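Local coordinates for ABC transporter, substrate binding protein (Agrobacterium tumefaciens, PDB 3C9H) that probably serves as the periplasmic substrate-binding component of an ABC transporter, capturing a solute not yet identified for import, and binds magnesium, at residues P151-R155 and V252-Y257; L42-A47 and H64-M68; F185-S189 and R341-I345; K101-D105 and W125-A129; K287-T291 and V302-V306. All blocks are in the same frame, centred on the assembly; numbering follows the deposited sequence.

Interaction 1: P151-R155 and V252-Y257; sequences PPATR and VLPKDY
Val252 opens the contact with its two methyl branches: CG1 packs on Ala153, 3.9 Å from its CB, while CG2 touches CG of the Pro151 ring. Compact, branched and apolar groups suit this seam, where the loop before helix 155-164 lies along the end of strand 249-252. Pro254 presents its ring to the Arg155 guanidinium, CB lying 3.5 Å from NH2, and gives Ala153 O a CA-H...O contact. The same oxygen accepts from Lys255 N at 2.8 Å in an almost straight bond, and the Lys255 aliphatic chain runs past Ala153 CB.

Asp256 grips the start of the helix. Its OD2 takes the backbone N-H of Arg155 (2.9 Å), met from above the carboxylate plane, and OD1 makes a salt bridge to Arg155 NH2 at 3.0 Å. Tyr257 completes the hold on Arg155: its carbonyl O accepts from Arg155 NH2 at 3.0 Å, and its ring lies flat against one face of the guanidinium, planes 10° apart and centres 3.7 Å apart. Arg155 NE bonds Tyr232 OH and Tyr257 OH bonds Asp191, partners that help hold the stacked pair in place. With Thr154 OG1 capping Glu157 N, the arrangement is a helix N-cap combined with a stacked cation-pi pair.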
# COMPACT_ATOMS: atom_id res chain seq x y z
N PRO A 151 -22.47 -1.42 -10.01
CA PRO A 151 -21.92 -1.91 -8.75
C PRO A 151 -22.15 -0.95 -7.59
O PRO A 151 -22.43 0.23 -7.83
CB PRO A 151 -20.43 -2.06 -9.05
CG PRO A 151 -20.16 -1.06 -10.09
CD PRO A 151 -21.40 -1.06 -10.96
N PRO A 152 -22.03 -1.44 -6.34
CA PRO A 152 -22.19 -0.62 -5.14
C PRO A 152 -21.09 0.44 -5.06
O PRO A 152 -19.96 0.16 -5.47
CB PRO A 152 -22.10 -1.63 -4.00
CG PRO A 152 -21.34 -2.79 -4.56
CD PRO A 152 -21.69 -2.85 -6.00
N ALA A 153 -21.44 1.64 -4.61
CA ALA A 153 -20.53 2.78 -4.53
C ALA A 153 -20.30 3.28 -3.09
O ALA A 153 -19.53 4.21 -2.87
CB ALA A 153 -21.06 3.93 -5.39
N THR A 154 -20.97 2.66 -2.13
CA THR A 154 -20.81 2.95 -0.73
C THR A 154 -20.85 1.62 0.01
O THR A 154 -21.24 0.59 -0.55
CB THR A 154 -21.95 3.85 -0.18
OG1 THR A 154 -23.17 3.11 -0.12
CG2 THR A 154 -22.13 5.11 -1.00
N ARG A 155 -20.50 1.66 1.28
CA ARG A 155 -20.53 0.48 2.12
C ARG A 155 -21.95 -0.01 2.40
O ARG A 155 -22.19 -1.20 2.44
CB ARG A 155 -19.73 0.73 3.40
CG ARG A 155 -18.23 0.58 3.11
CD ARG A 155 -17.36 1.36 4.03
NE ARG A 155 -15.97 1.34 3.59
CZ ARG A 155 -15.43 2.22 2.75
NH1 ARG A 155 -14.16 2.11 2.42
NH2 ARG A 155 -16.14 3.23 2.27
N VAL A 252 -14.39 1.40 -8.36
CA VAL A 252 -15.23 2.44 -7.73
C VAL A 252 -14.50 2.99 -6.52
O VAL A 252 -14.13 2.23 -5.60
CB VAL A 252 -16.62 1.87 -7.30
CG1 VAL A 252 -17.51 2.98 -6.75
CG2 VAL A 252 -17.30 1.20 -8.43
N LEU A 253 -14.23 4.31 -6.52
CA LEU A 253 -13.76 4.98 -5.31
C LEU A 253 -14.99 5.15 -4.44
O LEU A 253 -15.94 5.79 -4.85
CB LEU A 253 -13.11 6.35 -5.59
CG LEU A 253 -11.60 6.27 -5.85
CD1 LEU A 253 -11.35 5.74 -7.25
CD2 LEU A 253 -10.93 7.63 -5.64
N PRO A 254 -15.02 4.54 -3.26
CA PRO A 254 -16.23 4.66 -2.45
C PRO A 254 -16.63 6.11 -2.15
O PRO A 254 -15.80 6.94 -1.74
CB PRO A 254 -15.85 3.92 -1.17
CG PRO A 254 -14.83 2.95 -1.60
CD PRO A 254 -14.03 3.66 -2.61
N LYS A 255 -17.92 6.39 -2.32
CA LYS A 255 -18.44 7.75 -2.22
C LYS A 255 -18.76 8.18 -0.81
O LYS A 255 -18.76 9.38 -0.54
CB LYS A 255 -19.68 7.90 -3.10
CG LYS A 255 -19.40 7.78 -4.59
CD LYS A 255 -20.71 7.75 -5.32
CE LYS A 255 -20.56 7.64 -6.83
NZ LYS A 255 -21.94 7.50 -7.43
N ASP A 256 -19.05 7.23 0.08
CA ASP A 256 -19.20 7.52 1.52
C ASP A 256 -17.86 7.99 2.15
O ASP A 256 -17.79 9.04 2.78
CB ASP A 256 -19.83 6.34 2.29
CG ASP A 256 -19.17 4.98 1.99
OD1 ASP A 256 -18.35 4.85 1.06
OD2 ASP A 256 -19.52 4.00 2.69
N TYR A 257 -16.78 7.24 1.96
CA TYR A 257 -15.45 7.74 2.27
C TYR A 257 -14.42 6.85 1.59
O TYR A 257 -14.70 5.68 1.30
CB TYR A 257 -15.19 7.79 3.78
CG TYR A 257 -15.16 6.44 4.44
CD1 TYR A 257 -13.99 5.70 4.51
CD2 TYR A 257 -16.31 5.89 4.99
CE1 TYR A 257 -13.97 4.43 5.10
CE2 TYR A 257 -16.29 4.67 5.59
CZ TYR A 257 -15.14 3.93 5.65
OH TYR A 257 -15.18 2.69 6.27

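Interaction 2: L42-A47 and H64-M68; sequences LDEPLA and HYEDM. With MG (magnesium ion), chain C.
Within the beta-alpha-beta unit of strand 35-40, helix 44-57 and strand 62-67, the start of the helix lies against the second strand beside a magnesium site. Tyr65 reaches from the strand with CG anti to its backbone N (chi1 -172°), which carries the phenol to the turn before the helix. Its hydroxyl donates to Leu42 O at 2.6 Å, the carbonyl oxygen lying at the ring's edge near the ring plane; the same hydroxyl is also bonded to Ser40 OG. Ala47 CB comes within 3.5 Å of Tyr65 CZ, a small side chain that lets the ring sit close to the helix, and Glu44 CG packs obliquely by Tyr65 CD2 at 4.0 Å.

Two residues along the strand, Asp67 points to the same side. Its OD2 accepts the N-H of Glu44 at 3.0 Å from above the carboxylate plane, so a carboxylate from the strand binds an amide of the first helical turn, where N-H groups point back toward the N terminus and lack carbonyl partners from a preceding turn. The negative charge there is probably favoured by the helix dipole.

Asp43, the N-cap residue, makes no capping bond; it turns the other way and binds magnesium through OD1 at 2.3 Å. Water 1 lies 2.3 Å from the metal. Ser41 O is a further ligand, and Tyr238 OH bonds Asp43 N. The turn carrying Ser41 and Asp43 is the strand-to-helix connection of a beta-alpha-beta unit, in a protein of the periplasmic binding protein clan.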
# COMPACT_ATOMS: atom_id res chain seq x y z
N LEU A 42 6.16 -2.98 -2.97
CA LEU A 42 5.71 -2.54 -4.28
C LEU A 42 5.95 -3.68 -5.27
O LEU A 42 7.10 -4.10 -5.48
CB LEU A 42 6.39 -1.24 -4.72
CG LEU A 42 5.99 -0.67 -6.11
CD1 LEU A 42 4.50 -0.35 -6.23
CD2 LEU A 42 6.78 0.55 -6.49
N ASP A 43 4.88 -4.20 -5.85
CA ASP A 43 4.98 -5.35 -6.76
C ASP A 43 6.04 -5.08 -7.83
O ASP A 43 6.01 -4.02 -8.50
CB ASP A 43 3.65 -5.66 -7.44
CG ASP A 43 2.58 -6.17 -6.47
OD1 ASP A 43 2.77 -6.15 -5.24
OD2 ASP A 43 1.53 -6.62 -6.96
N GLU A 44 6.96 -6.03 -7.98
CA GLU A 44 8.16 -5.82 -8.80
C GLU A 44 7.92 -5.30 -10.21
O GLU A 44 8.64 -4.41 -10.63
CB GLU A 44 9.04 -7.07 -8.80
CG GLU A 44 10.40 -6.86 -9.47
CD GLU A 44 10.41 -7.16 -10.96
OE1 GLU A 44 9.36 -7.61 -11.48
OE2 GLU A 44 11.49 -6.98 -11.58
N PRO A 45 6.92 -5.82 -10.95
CA PRO A 45 6.74 -5.28 -12.30
C PRO A 45 6.37 -3.81 -12.34
O PRO A 45 6.78 -3.12 -13.25
CB PRO A 45 5.66 -6.18 -12.91
CG PRO A 45 5.72 -7.44 -12.09
CD PRO A 45 6.01 -6.96 -10.70
N LEU A 46 5.65 -3.32 -11.33
CA LEU A 46 5.37 -1.89 -11.24
C LEU A 46 6.59 -1.10 -10.75
O LEU A 46 6.75 0.10 -11.05
CB LEU A 46 4.16 -1.69 -10.31
CG LEU A 46 3.05 -0.69 -10.61
CD1 LEU A 46 2.69 -0.55 -12.09
CD2 LEU A 46 1.84 -1.07 -9.74
N ALA A 47 7.47 -1.75 -10.00
CA ALA A 47 8.68 -1.12 -9.48
C ALA A 47 9.77 -0.93 -10.55
O ALA A 47 10.63 -0.07 -10.41
CB ALA A 47 9.22 -1.93 -8.29
N HIS A 64 19.46 -4.95 -5.86
CA HIS A 64 18.93 -6.20 -5.37
C HIS A 64 17.56 -5.92 -4.72
O HIS A 64 17.46 -5.41 -3.58
CB HIS A 64 19.93 -6.78 -4.38
CG HIS A 64 19.55 -8.11 -3.82
ND1 HIS A 64 18.40 -8.32 -3.11
CD2 HIS A 64 20.21 -9.29 -3.82
CE1 HIS A 64 18.35 -9.59 -2.72
NE2 HIS A 64 19.45 -10.19 -3.13
N TYR A 65 16.50 -6.23 -5.46
CA TYR A 65 15.15 -5.84 -5.11
C TYR A 65 14.38 -7.03 -4.59
O TYR A 65 14.16 -7.97 -5.34
CB TYR A 65 14.42 -5.23 -6.33
CG TYR A 65 13.08 -4.61 -6.01
CD1 TYR A 65 12.98 -3.26 -5.62
CD2 TYR A 65 11.88 -5.36 -6.10
CE1 TYR A 65 11.73 -2.66 -5.36
CE2 TYR A 65 10.63 -4.76 -5.82
CZ TYR A 65 10.58 -3.41 -5.44
OH TYR A 65 9.34 -2.81 -5.16
N GLU A 66 13.98 -6.96 -3.33
CA GLU A 66 13.16 -7.99 -2.71
C GLU A 66 11.74 -7.52 -2.46
O GLU A 66 11.47 -6.63 -1.64
CB GLU A 66 13.79 -8.49 -1.39
CG GLU A 66 15.24 -8.87 -1.51
CD GLU A 66 15.67 -10.02 -0.58
OE1 GLU A 66 14.80 -10.73 -0.02
OE2 GLU A 66 16.90 -10.21 -0.45
N ASP A 67 10.82 -8.16 -3.17
CA ASP A 67 9.39 -7.90 -3.14
C ASP A 67 8.81 -8.88 -2.12
O ASP A 67 8.84 -10.10 -2.31
CB ASP A 67 8.84 -8.07 -4.57
CG ASP A 67 7.32 -8.06 -4.67
OD1 ASP A 67 6.59 -7.97 -3.66
OD2 ASP A 67 6.85 -8.15 -5.82
N MET A 68 8.27 -8.33 -1.05
CA MET A 68 7.78 -9.10 0.05
C MET A 68 6.58 -8.43 0.73
O MET A 68 6.33 -7.23 0.54
CB MET A 68 8.92 -9.39 1.05
CG MET A 68 9.37 -8.25 1.93
SD MET A 68 10.90 -8.53 2.93
CE MET A 68 12.09 -8.50 1.62
MG MG C . 2.89 -6.02 -2.93
O HOH W 1 4.32 -7.79 -2.93

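Interaction 3: F185-S189 and R341-I345; sequences FLFMS and RSRLI
Helices 183-194 and 338-353 cross almost perpendicularly, their local axes at 84° and 11.2 Å apart, so only a short patch of each can touch. Phe185 fills that patch. With CG anti to the backbone N (chi1 178°), its ring extends from the first helix and is inserted among residues of the second, Arg341 and, about a turn later, Leu344 and Ile345.

Arg341 covers one face of the ring in two ways. Its CG stands over the face as a CH-pi contact, 3.4 Å from Phe185 CZ, and the extended chain then runs on so that the guanidinium lies over the same ring: Arg341 CZ is 4.1 Å from the centroid of the Phe185 ring, with the two planes inclined at 30°. This is a cation-pi contact displaced from full stacking. Leu344 CD2 approaches Phe185 CE1 at 3.5 Å, and Ile345 CG1 lies 3.8 Å from Phe185 CD1, both obliquely to the ring.

Leu344 CD2 also reaches Ser189 CB at 3.9 Å and, more loosely, Met188 CG. Ser189 is small enough to admit the leucine, and its hydroxyl is turned back onto its own helix, donating to Leu186 O at 2.9 Å. Arg341 NH1 is paired with Asp97 of helix 96-104, which probably helps to orient the guanidinium. No hydrogen bond joins the two segments, so their attraction rests on apolar burial and on a cation whose charge is answered by a third helix.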
# COMPACT_ATOMS: atom_id res chain seq x y z
N PHE A 185 -4.53 -4.66 7.24
CA PHE A 185 -4.78 -4.27 8.61
C PHE A 185 -4.92 -2.74 8.75
O PHE A 185 -5.84 -2.24 9.40
CB PHE A 185 -3.70 -4.79 9.57
CG PHE A 185 -3.95 -4.34 10.97
CD1 PHE A 185 -4.80 -5.04 11.78
CD2 PHE A 185 -3.42 -3.13 11.42
CE1 PHE A 185 -5.10 -4.56 13.08
CE2 PHE A 185 -3.72 -2.64 12.70
CZ PHE A 185 -4.57 -3.35 13.52
N LEU A 186 -4.01 -2.00 8.12
CA LEU A 186 -4.08 -0.54 8.15
C LEU A 186 -5.44 -0.07 7.67
O LEU A 186 -6.07 0.75 8.32
CB LEU A 186 -2.95 0.07 7.29
CG LEU A 186 -2.81 1.60 7.27
CD1 LEU A 186 -2.40 2.10 8.63
CD2 LEU A 186 -1.83 2.09 6.20
N PHE A 187 -5.89 -0.56 6.52
CA PHE A 187 -7.15 -0.10 5.97
C PHE A 187 -8.29 -0.43 6.94
O PHE A 187 -9.16 0.40 7.17
CB PHE A 187 -7.45 -0.71 4.58
CG PHE A 187 -6.54 -0.22 3.44
CD1 PHE A 187 -5.99 1.08 3.43
CD2 PHE A 187 -6.33 -1.04 2.34
CE1 PHE A 187 -5.19 1.50 2.35
CE2 PHE A 187 -5.55 -0.63 1.26
CZ PHE A 187 -4.98 0.64 1.26
N MET A 188 -8.32 -1.65 7.50
CA MET A 188 -9.36 -2.01 8.48
C MET A 188 -9.31 -1.09 9.70
O MET A 188 -10.34 -0.63 10.19
CB MET A 188 -9.23 -3.47 8.92
CG MET A 188 -10.22 -3.93 10.04
SD MET A 188 -11.92 -3.91 9.49
CE MET A 188 -11.83 -3.96 7.67
N SER A 189 -8.11 -0.79 10.18
CA SER A 189 -8.00 0.05 11.38
C SER A 189 -8.51 1.48 11.09
O SER A 189 -9.16 2.11 11.96
CB SER A 189 -6.57 0.01 11.94
OG SER A 189 -5.68 0.85 11.21
N ARG A 341 -3.84 -3.90 18.32
CA ARG A 341 -3.70 -4.53 17.04
C ARG A 341 -4.22 -5.96 17.09
O ARG A 341 -5.05 -6.36 16.26
CB ARG A 341 -2.23 -4.51 16.57
CG ARG A 341 -2.02 -4.94 15.12
CD ARG A 341 -0.61 -5.47 14.84
NE ARG A 341 -0.44 -5.72 13.40
CZ ARG A 341 -0.25 -4.77 12.49
NH1 ARG A 341 -0.17 -3.49 12.88
NH2 ARG A 341 -0.14 -5.09 11.20
N SER A 342 -3.75 -6.71 18.08
CA SER A 342 -4.15 -8.11 18.28
C SER A 342 -5.62 -8.24 18.58
O SER A 342 -6.26 -9.16 18.11
CB SER A 342 -3.37 -8.76 19.44
OG SER A 342 -2.04 -9.03 19.06
N ARG A 343 -6.16 -7.30 19.35
CA ARG A 343 -7.57 -7.35 19.69
C ARG A 343 -8.45 -7.11 18.45
O ARG A 343 -9.44 -7.81 18.25
CB ARG A 343 -7.88 -6.34 20.79
CG ARG A 343 -7.15 -6.65 22.13
CD ARG A 343 -7.73 -7.88 22.83
NE ARG A 343 -7.19 -8.15 24.17
CZ ARG A 343 -6.01 -8.71 24.44
NH1 ARG A 343 -5.17 -9.03 23.44
NH2 ARG A 343 -5.64 -8.94 25.70
N LEU A 344 -8.08 -6.14 17.61
CA LEU A 344 -8.85 -5.84 16.40
C LEU A 344 -8.87 -7.02 15.42
O LEU A 344 -9.87 -7.24 14.75
CB LEU A 344 -8.27 -4.61 15.71
CG LEU A 344 -8.97 -4.18 14.41
CD1 LEU A 344 -10.41 -3.77 14.69
CD2 LEU A 344 -8.21 -3.05 13.76
N ILE A 345 -7.77 -7.75 15.35
CA ILE A 345 -7.67 -8.91 14.49
C ILE A 345 -8.58 -10.06 14.97
O ILE A 345 -9.22 -10.74 14.15
CB ILE A 345 -6.19 -9.36 14.31
CG1 ILE A 345 -5.43 -8.34 13.45
CG2 ILE A 345 -6.11 -10.73 13.68
CD1 ILE A 345 -3.92 -8.64 13.21

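Interaction 4: K101-D105 and W125-A129; sequences KLSND and WRNTA
Van der Waals contact carries this meeting of a helix end with a hairpin, centred on Ser103 and Trp125. Ser103 CB comes to 3.4 Å from Trp125 CZ3, approaching the six-membered ring obliquely, and a small side chain is what allows the helix backbone so near a large indole. Asn104 extends the same patch, its CA 3.9 Å from Trp125 CH2 and its amide plane tilted 58° to the ring. The hydroxyl of Ser103 rests by methyl groups, 3.6 Å from Ala129 CB and 4.1 Å from Thr128 CG2.

Hydrogen bonds act within each partner. With OG beside its own backbone N (chi1 -60°), Ser103 bonds Gln99 O one turn earlier, which satisfies the hydroxyl among apolar neighbours. In the hairpin, Trp125 O accepts from both Thr128 N (2.9 Å) and Ala129 N (3.2 Å), and Trp125 N donates to Ala129 O: the pattern of a classic beta bulge, in which Thr128 and Ala129 together face Trp125. Thr128 OG1 closes back on Arg126 O at 2.8 Å.

Also within the hairpin, Arg126 folds over one indole face, CG 3.7 Å above the Trp125 plane.

Around the contact, Leu266 of strand 258-268 backs Ser103 and Ile264 backs Ala129, Ala108 of strand 108-109 touches Ser103 and Thr128, and Val328 packs on Trp125, so helix 96-104 is seated over the bulged hairpin and its neighbouring strands.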
# COMPACT_ATOMS: atom_id res chain seq x y z
N LYS A 101 6.49 2.46 13.45
CA LYS A 101 7.04 1.66 14.56
C LYS A 101 8.54 1.35 14.46
O LYS A 101 9.26 1.53 15.44
CB LYS A 101 6.24 0.38 14.78
CG LYS A 101 6.72 -0.43 15.99
CD LYS A 101 5.70 -1.46 16.37
CE LYS A 101 6.08 -2.20 17.69
NZ LYS A 101 6.41 -1.29 18.88
N LEU A 102 9.03 0.86 13.32
CA LEU A 102 10.47 0.67 13.15
C LEU A 102 11.22 1.95 13.49
O LEU A 102 12.20 1.92 14.22
CB LEU A 102 10.87 0.27 11.73
CG LEU A 102 10.54 -1.11 11.18
CD1 LEU A 102 10.87 -1.13 9.67
CD2 LEU A 102 11.28 -2.21 11.90
N SER A 103 10.75 3.07 12.94
CA SER A 103 11.41 4.35 13.10
C SER A 103 11.37 4.80 14.57
O SER A 103 12.37 5.31 15.12
CB SER A 103 10.72 5.38 12.20
OG SER A 103 10.81 5.00 10.83
N ASN A 104 10.23 4.58 15.21
CA ASN A 104 10.10 4.88 16.64
C ASN A 104 11.01 4.01 17.56
O ASN A 104 11.47 4.47 18.60
CB ASN A 104 8.63 4.73 17.03
CG ASN A 104 8.32 5.32 18.38
OD1 ASN A 104 8.04 4.58 19.34
ND2 ASN A 104 8.37 6.64 18.49
N ASP A 105 11.25 2.76 17.18
CA ASP A 105 11.96 1.82 18.05
C ASP A 105 13.45 1.76 17.76
O ASP A 105 14.15 0.92 18.34
CB ASP A 105 11.37 0.41 17.93
CG ASP A 105 9.98 0.31 18.51
OD1 ASP A 105 9.59 1.20 19.28
OD2 ASP A 105 9.26 -0.68 18.22
N TRP A 125 8.18 12.18 9.07
CA TRP A 125 8.47 11.96 10.49
C TRP A 125 9.98 12.05 10.73
O TRP A 125 10.73 11.17 10.34
CB TRP A 125 7.95 10.60 10.99
CG TRP A 125 8.05 10.44 12.50
CD1 TRP A 125 7.23 11.00 13.43
CD2 TRP A 125 9.03 9.68 13.24
NE1 TRP A 125 7.63 10.64 14.70
CE2 TRP A 125 8.73 9.84 14.61
CE3 TRP A 125 10.15 8.91 12.88
CZ2 TRP A 125 9.50 9.23 15.63
CZ3 TRP A 125 10.91 8.30 13.90
CH2 TRP A 125 10.58 8.46 15.24
N ARG A 126 10.42 13.16 11.32
CA ARG A 126 11.80 13.36 11.78
C ARG A 126 12.89 13.13 10.77
O ARG A 126 13.97 12.65 11.13
CB ARG A 126 12.07 12.46 12.98
CG ARG A 126 11.14 12.73 14.12
CD ARG A 126 11.68 12.09 15.35
NE ARG A 126 10.86 12.43 16.50
CZ ARG A 126 10.84 11.74 17.64
NH1 ARG A 126 11.57 10.63 17.81
NH2 ARG A 126 10.05 12.15 18.62
N ASN A 127 12.63 13.50 9.52
CA ASN A 127 13.59 13.32 8.41
C ASN A 127 14.05 11.86 8.28
O ASN A 127 15.09 11.57 7.68
CB ASN A 127 14.79 14.26 8.60
CG ASN A 127 14.59 15.64 7.96
OD1 ASN A 127 15.57 16.34 7.68
ND2 ASN A 127 13.35 16.05 7.75
N THR A 128 13.22 10.96 8.78
CA THR A 128 13.56 9.54 8.93
C THR A 128 12.65 8.62 8.11
O THR A 128 13.14 7.83 7.32
CB THR A 128 13.52 9.13 10.43
OG1 THR A 128 14.48 9.92 11.15
CG2 THR A 128 13.91 7.65 10.61
N ALA A 129 11.33 8.72 8.35
CA ALA A 129 10.28 8.06 7.58
C ALA A 129 9.52 9.07 6.72
O ALA A 129 9.00 10.10 7.23
CB ALA A 129 9.30 7.38 8.53

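Interaction 5: K287-T291 and V302-V306; sequences KEGQT and VSPEV
The first turn of helix 287-296 lies beside a type I beta turn, Ser303 to Val306, with Lys287 and Gln290 nearest to Glu305 and Ser303 at 5.8 and 6.5 Å between CA atoms. Val306 supplies the apolar part: its CG2 branch fits between Gln290 CB, at 3.7 Å, and Thr291 OG1. That hydroxyl is engaged on its own helix, donating to Lys287 O at 2.7 Å, while Thr291 N reaches the same oxygen from the opposite face of its plane.

Gln290, bent at chi2 (-89°), lays CG on Ser303 CB at 3.6 Å and carries its amide to the backbone of Val302 and Ser303. Toward the solvent the long chain of Lys287, extended beyond CG, passes obliquely over Glu305, CE coming 3.5 Å from Glu305 O. Their charged ends stay apart; instead water 2 accepts from Lys287 N and donates to Glu305 OE1 at 2.8 Å, joining the first turn of the helix to an acidic side chain. Long, charged residues suit this solvent-facing border. Ser303 also takes Glu305 N on its OG, at 2.9 Å. The contact is thus a helix start packed on an ST turn nested in a type I beta turn.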
# COMPACT_ATOMS: atom_id res chain seq x y z
N LYS A 287 11.75 15.10 -8.37
CA LYS A 287 10.77 15.39 -9.42
C LYS A 287 10.72 14.26 -10.45
O LYS A 287 9.63 13.81 -10.80
CB LYS A 287 11.05 16.73 -10.11
CG LYS A 287 9.90 17.21 -10.97
CD LYS A 287 10.22 18.53 -11.65
CE LYS A 287 9.05 19.01 -12.50
NZ LYS A 287 9.25 20.44 -12.88
N GLU A 288 11.89 13.79 -10.89
CA GLU A 288 11.98 12.70 -11.86
C GLU A 288 11.29 11.42 -11.37
O GLU A 288 10.46 10.86 -12.06
CB GLU A 288 13.44 12.37 -12.25
CG GLU A 288 13.56 11.39 -13.46
CD GLU A 288 14.95 10.74 -13.65
OE1 GLU A 288 15.98 11.33 -13.22
OE2 GLU A 288 15.01 9.64 -14.26
N GLY A 289 11.66 10.97 -10.18
CA GLY A 289 11.12 9.75 -9.63
C GLY A 289 9.62 9.83 -9.39
O GLY A 289 8.87 8.94 -9.77
N GLN A 290 9.19 10.93 -8.79
CA GLN A 290 7.77 11.17 -8.53
C GLN A 290 6.94 11.32 -9.81
O GLN A 290 5.76 10.96 -9.82
CB GLN A 290 7.60 12.40 -7.62
CG GLN A 290 8.12 12.19 -6.20
CD GLN A 290 7.10 11.61 -5.22
OE1 GLN A 290 7.39 10.62 -4.52
NE2 GLN A 290 5.92 12.20 -5.16
N THR A 291 7.55 11.83 -10.89
CA THR A 291 6.87 11.92 -12.19
C THR A 291 6.67 10.53 -12.83
O THR A 291 5.64 10.26 -13.45
CB THR A 291 7.58 12.90 -13.16
OG1 THR A 291 7.66 14.18 -12.55
CG2 THR A 291 6.82 13.04 -14.48
N VAL A 302 3.37 12.68 -4.13
CA VAL A 302 3.35 13.58 -2.97
C VAL A 302 4.27 14.82 -3.17
O VAL A 302 4.08 15.83 -2.49
CB VAL A 302 3.74 12.79 -1.69
CG1 VAL A 302 4.00 13.71 -0.50
CG2 VAL A 302 2.66 11.79 -1.34
N SER A 303 5.22 14.77 -4.10
CA SER A 303 6.21 15.85 -4.23
C SER A 303 5.53 17.17 -4.58
O SER A 303 4.72 17.21 -5.49
CB SER A 303 7.24 15.58 -5.33
OG SER A 303 7.92 16.79 -5.66
N PRO A 304 5.91 18.27 -3.89
CA PRO A 304 5.33 19.55 -4.24
C PRO A 304 5.82 20.05 -5.62
O PRO A 304 5.29 21.04 -6.15
CB PRO A 304 5.78 20.48 -3.10
CG PRO A 304 7.03 19.88 -2.57
CD PRO A 304 6.90 18.38 -2.79
N GLU A 305 6.81 19.39 -6.20
CA GLU A 305 7.29 19.70 -7.54
C GLU A 305 6.53 19.05 -8.69
O GLU A 305 6.81 19.37 -9.85
CB GLU A 305 8.75 19.26 -7.67
CG GLU A 305 9.67 19.92 -6.68
CD GLU A 305 11.10 19.55 -6.98
OE1 GLU A 305 11.51 18.38 -6.72
OE2 GLU A 305 11.81 20.43 -7.50
N VAL A 306 5.60 18.15 -8.40
CA VAL A 306 4.88 17.44 -9.46
C VAL A 306 3.41 17.92 -9.56
O VAL A 306 2.69 17.98 -8.56
CB VAL A 306 5.01 15.90 -9.26
CG1 VAL A 306 4.26 15.11 -10.36
CG2 VAL A 306 6.49 15.51 -9.21
O HOH W 2 13.77 16.97 -7.61

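How the interactions relate
From the N terminus, interaction 2 closes the first loop, tying helix 44-57 to strand 62-67 at the magnesium site, and interaction 4 follows in series, joining helix 96-104 to the hairpin of 125-129. Interaction 1 then opens at 151-155, and before it closes at 252-257 the chain has started interaction 3 at 185-189; that contact closes only at 341-345, so the two cross. Interaction 5, between 287-291 and 302-306, is nested inside the loop of interaction 3. Interactions 1 and 2 lie on opposite sides of the chain's centre, about 30 Å between centres, while interaction 3 brings the C-terminal helix 338-353 back onto helix 183-194.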